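Long-range contact in blue (Type 1) copper domain protein (Nitrosopumilus maritimus, PDB 5FC9), which binds copper in an open mononuclear type 1 site of a purple cupredoxin domain and probably takes part in electron transfer: residues A[51-59]-A[70-81]. Residues are numbered along the deposited sequence; the frame is centred on the assembly and turned at random.
Sequences GKVIQLFNS and HVFEEEGVYKYY
His-70 lays one imidazole face against Phe-57: Phe-57 CB sits 3.5 Å from the centroid of the His-70 ring, 14° off the ring normal, a CH-pi contact; CE1 of the same imidazole lies 3.2 Å from the carbonyl O of Leu-56. This histidine has been seen to bind a second copper in a structure of this protein, though none is bound to it in this chain. Phe-72 follows with the edge of its ring turned to a face of Phe-57, planes at 66° and centroids 5.1 Å apart, while CD2 of His-70 stands over the Phe-72 ring. Strand 67-72 belongs to one sheet of the cupredoxin beta sandwich and strand 76-81 to the other, and Phe-57 is wedged between them from the connection that carries 51-59. Phe-57 CG lies between backbone N and carbonyl carbon (chi1 52°), carrying the ring beyond His-70 to Phe-72 and Tyr-80. With an alanine here the Phe-72 edge is likely to lose its aromatic face, and a gap would probably open among Phe-72, Tyr-78 and Tyr-80. Tyr-78 brings CB to the edge of the Phe-57 ring, and Tyr-78 CD2 lies 3.5 Å from Leu-56 CD2. CB of Tyr-80 packs 3.5 Å from Phe-57 CE2, while the tyrosine ring leads off to Trp-34 and Tyr-19. Tyr-81, just before the copper ligand Cys-82, crosses Val-53 at about a right angle, its CE2 3.7 Å from Val-53 CG2.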
loop_
_atom_site.group_PDB
_atom_site.type_symbol
_atom_site.label_atom_id
_atom_site.label_comp_id
_atom_site.label_asym_id
_atom_site.label_seq_id
_atom_site.Cartn_x
_atom_site.Cartn_y
_atom_site.Cartn_z
ATOM N N GLY A 51 -16.035 7.287 7.333
ATOM C CA GLY A 51 -14.902 7.104 8.226
ATOM C C GLY A 51 -14.764 8.198 9.269
ATOM O O GLY A 51 -13.658 8.519 9.708
ATOM N N LYS A 52 -15.894 8.783 9.657
ATOM C CA LYS A 52 -15.932 9.727 10.761
ATOM C C LYS A 52 -16.349 8.962 11.999
ATOM O O LYS A 52 -17.154 8.044 11.919
ATOM C CB LYS A 52 -16.910 10.873 10.481
ATOM C CG LYS A 52 -16.607 11.619 9.191
ATOM C CD LYS A 52 -15.203 12.222 9.203
ATOM C CE LYS A 52 -15.129 13.420 8.262
ATOM N NZ LYS A 52 -16.168 14.439 8.606
ATOM N N VAL A 53 -15.785 9.334 13.141
ATOM C CA VAL A 53 -16.063 8.612 14.367
ATOM C C VAL A 53 -17.464 8.986 14.850
ATOM O O VAL A 53 -17.808 10.168 14.895
ATOM C CB VAL A 53 -15.024 8.926 15.452
ATOM C CG1 VAL A 53 -15.424 8.306 16.786
ATOM C CG2 VAL A 53 -13.654 8.396 15.039
ATOM N N ILE A 54 -18.268 7.982 15.174
ATOM C CA ILE A 54 -19.594 8.215 15.734
ATOM C C ILE A 54 -19.611 7.666 17.139
ATOM O O ILE A 54 -18.769 6.850 17.496
ATOM C CB ILE A 54 -20.714 7.568 14.889
ATOM C CG1 ILE A 54 -20.550 6.043 14.819
ATOM C CG2 ILE A 54 -20.763 8.230 13.516
ATOM C CD1 ILE A 54 -21.633 5.305 14.043
ATOM N N GLN A 55 -20.551 8.125 17.956
ATOM C CA GLN A 55 -20.565 7.696 19.346
ATOM C C GLN A 55 -21.436 6.464 19.506
ATOM O O GLN A 55 -22.650 6.531 19.381
ATOM C CB GLN A 55 -21.050 8.831 20.254
ATOM C CG GLN A 55 -20.310 10.136 20.049
ATOM C CD GLN A 55 -18.801 9.950 20.025
ATOM O OE1 GLN A 55 -18.225 9.325 20.913
ATOM N NE2 GLN A 55 -18.157 10.486 18.997
ATOM N N LEU A 56 -20.808 5.317 19.740
ATOM C CA LEU A 56 -21.549 4.097 20.012
ATOM C C LEU A 56 -20.653 3.153 20.809
ATOM O O LEU A 56 -21.003 2.732 21.905
ATOM C CB LEU A 56 -22.035 3.433 18.729
ATOM C CG LEU A 56 -22.907 2.195 18.974
ATOM C CD1 LEU A 56 -24.196 2.542 19.739
ATOM C CD2 LEU A 56 -23.220 1.489 17.674
ATOM N N PHE A 57 -19.486 2.827 20.263
ATOM C CA PHE A 57 -18.479 2.152 21.078
ATOM C C PHE A 57 -17.124 2.738 20.717
ATOM O O PHE A 57 -16.706 2.751 19.555
ATOM C CB PHE A 57 -18.529 0.617 20.925
ATOM C CG PHE A 57 -18.482 0.116 19.506
ATOM C CD1 PHE A 57 -19.627 0.056 18.730
ATOM C CD2 PHE A 57 -17.282 -0.330 18.959
ATOM C CE1 PHE A 57 -19.584 -0.427 17.436
ATOM C CE2 PHE A 57 -17.234 -0.817 17.671
ATOM C CZ PHE A 57 -18.379 -0.860 16.902
ATOM N N ASN A 58 -16.478 3.289 21.732
ATOM C CA ASN A 58 -15.331 4.150 21.545
ATOM C C ASN A 58 -14.368 3.961 22.699
ATOM O O ASN A 58 -14.609 4.424 23.817
ATOM C CB ASN A 58 -15.758 5.614 21.447
ATOM C CG ASN A 58 -16.851 5.837 20.417
ATOM O OD1 ASN A 58 -18.038 5.656 20.710
ATOM N ND2 ASN A 58 -16.459 6.243 19.205
ATOM N N SER A 59 -13.270 3.275 22.411
ATOM C CA SER A 59 -12.338 2.864 23.446
ATOM C C SER A 59 -11.355 3.956 23.829
ATOM O O SER A 59 -11.096 4.894 23.066
ATOM C CB SER A 59 -11.568 1.619 22.979
ATOM O OG SER A 59 -10.452 2.020 22.208
ATOM N N HIS A 70 -17.684 -4.059 24.757
ATOM C CA HIS A 70 -18.958 -3.399 24.470
ATOM C C HIS A 70 -20.086 -4.418 24.340
ATOM O O HIS A 70 -19.929 -5.462 23.695
ATOM C CB HIS A 70 -18.858 -2.563 23.195
ATOM C CG HIS A 70 -20.108 -1.805 22.867
ATOM N ND1 HIS A 70 -20.500 -0.684 23.567
ATOM C CD2 HIS A 70 -21.040 -1.995 21.904
ATOM C CE1 HIS A 70 -21.626 -0.221 23.052
ATOM N NE2 HIS A 70 -21.977 -0.998 22.045
ATOM N N VAL A 71 -21.232 -4.114 24.953
ATOM C CA VAL A 71 -22.402 -4.969 24.808
ATOM C C VAL A 71 -23.248 -4.512 23.622
ATOM O O VAL A 71 -23.688 -3.366 23.576
ATOM C CB VAL A 71 -23.273 -4.980 26.089
ATOM C CG1 VAL A 71 -24.424 -5.952 25.923
ATOM C CG2 VAL A 71 -22.433 -5.355 27.302
ATOM N N PHE A 72 -23.465 -5.415 22.669
ATOM C CA PHE A 72 -24.250 -5.110 21.477
ATOM C C PHE A 72 -25.701 -5.557 21.661
ATOM O O PHE A 72 -26.000 -6.746 21.583
ATOM C CB PHE A 72 -23.640 -5.784 20.243
ATOM C CG PHE A 72 -22.408 -5.101 19.727
ATOM C CD1 PHE A 72 -21.160 -5.402 20.249
ATOM C CD2 PHE A 72 -22.495 -4.161 18.711
ATOM C CE1 PHE A 72 -20.016 -4.772 19.767
ATOM C CE2 PHE A 72 -21.360 -3.526 18.232
ATOM C CZ PHE A 72 -20.118 -3.835 18.764
ATOM N N GLU A 73 -26.594 -4.600 21.891
ATOM C CA GLU A 73 -27.990 -4.911 22.199
ATOM C C GLU A 73 -28.936 -4.685 21.017
ATOM O O GLU A 73 -30.132 -4.957 21.136
ATOM C CB GLU A 73 -28.474 -4.077 23.387
ATOM C CG GLU A 73 -27.809 -4.394 24.713
ATOM C CD GLU A 73 -27.601 -3.141 25.549
ATOM O OE1 GLU A 73 -27.340 -2.079 24.951
ATOM O OE2 GLU A 73 -27.715 -3.224 26.786
ATOM N N GLU A 74 -28.431 -4.156 19.904
ATOM C CA GLU A 74 -29.266 -3.994 18.719
ATOM C C GLU A 74 -28.711 -4.775 17.536
ATOM O O GLU A 74 -27.496 -4.787 17.319
ATOM C CB GLU A 74 -29.398 -2.521 18.326
ATOM C CG GLU A 74 -30.131 -1.592 19.289
ATOM C CD GLU A 74 -29.489 -1.488 20.660
ATOM O OE1 GLU A 74 -28.421 -0.853 20.766
ATOM O OE2 GLU A 74 -30.073 -2.000 21.637
ATOM N N GLU A 75 -29.591 -5.417 16.770
ATOM C CA GLU A 75 -29.183 -6.019 15.508
ATOM C C GLU A 75 -28.679 -4.936 14.554
ATOM O O GLU A 75 -29.087 -3.769 14.648
ATOM C CB GLU A 75 -30.340 -6.801 14.872
ATOM C CG GLU A 75 -30.888 -7.948 15.726
ATOM C CD GLU A 75 -31.988 -7.521 16.704
ATOM O OE1 GLU A 75 -32.106 -6.313 17.020
ATOM O OE2 GLU A 75 -32.723 -8.415 17.169
ATOM N N GLY A 76 -27.784 -5.317 13.646
ATOM C CA GLY A 76 -27.240 -4.372 12.692
ATOM C C GLY A 76 -25.805 -4.701 12.333
ATOM O O GLY A 76 -25.203 -5.614 12.900
ATOM N N VAL A 77 -25.266 -3.972 11.364
ATOM C CA VAL A 77 -23.881 -4.145 10.949
ATOM C C VAL A 77 -23.103 -2.925 11.414
ATOM O O VAL A 77 -23.433 -1.792 11.068
ATOM C CB VAL A 77 -23.765 -4.329 9.431
ATOM C CG1 VAL A 77 -22.297 -4.406 9.009
ATOM C CG2 VAL A 77 -24.514 -5.584 8.997
ATOM N N TYR A 78 -22.078 -3.158 12.229
ATOM C CA TYR A 78 -21.371 -2.063 12.874
ATOM C C TYR A 78 -19.908 -1.997 12.426
ATOM O O TYR A 78 -19.122 -2.888 12.745
ATOM C CB TYR A 78 -21.458 -2.223 14.395
ATOM C CG TYR A 78 -22.879 -2.230 14.906
ATOM C CD1 TYR A 78 -23.585 -3.418 15.059
ATOM C CD2 TYR A 78 -23.520 -1.040 15.202
ATOM C CE1 TYR A 78 -24.894 -3.410 15.515
ATOM C CE2 TYR A 78 -24.822 -1.022 15.660
ATOM C CZ TYR A 78 -25.501 -2.202 15.813
ATOM O OH TYR A 78 -26.802 -2.166 16.272
ATOM N N LYS A 79 -19.553 -0.943 11.698
ATOM C CA LYS A 79 -18.170 -0.722 11.280
ATOM C C LYS A 79 -17.380 -0.045 12.393
ATOM O O LYS A 79 -17.919 0.767 13.141
ATOM C CB LYS A 79 -18.106 0.150 10.020
ATOM C CG LYS A 79 -18.763 -0.445 8.794
ATOM C CD LYS A 79 -18.660 0.495 7.597
ATOM C CE LYS A 79 -20.032 0.808 7.020
ATOM N NZ LYS A 79 -20.926 1.482 8.004
ATOM N N TYR A 80 -16.093 -0.353 12.491
ATOM C CA TYR A 80 -15.238 0.372 13.415
ATOM C C TYR A 80 -13.830 0.448 12.867
ATOM O O TYR A 80 -13.464 -0.332 11.987
ATOM C CB TYR A 80 -15.222 -0.291 14.800
ATOM C CG TYR A 80 -14.597 -1.659 14.785
ATOM C CD1 TYR A 80 -15.355 -2.780 14.513
ATOM C CD2 TYR A 80 -13.236 -1.822 15.029
ATOM C CE1 TYR A 80 -14.785 -4.056 14.482
ATOM C CE2 TYR A 80 -12.651 -3.082 14.992
ATOM C CZ TYR A 80 -13.423 -4.189 14.722
ATOM O OH TYR A 80 -12.860 -5.443 14.688
ATOM N N TYR A 81 -13.038 1.365 13.393
ATOM C CA TYR A 81 -11.660 1.464 12.942
ATOM C C TYR A 81 -10.780 1.826 14.142
ATOM O O TYR A 81 -11.253 1.851 15.279
ATOM C CB TYR A 81 -11.595 2.463 11.762
ATOM C CG TYR A 81 -11.388 3.940 12.051
ATOM C CD1 TYR A 81 -10.768 4.756 11.116
ATOM C CD2 TYR A 81 -11.735 4.510 13.278
ATOM C CE1 TYR A 81 -10.544 6.112 11.374
ATOM C CE2 TYR A 81 -11.505 5.844 13.540
ATOM C CZ TYR A 81 -10.917 6.640 12.587
ATOM O OH TYR A 81 -10.702 7.978 12.841
#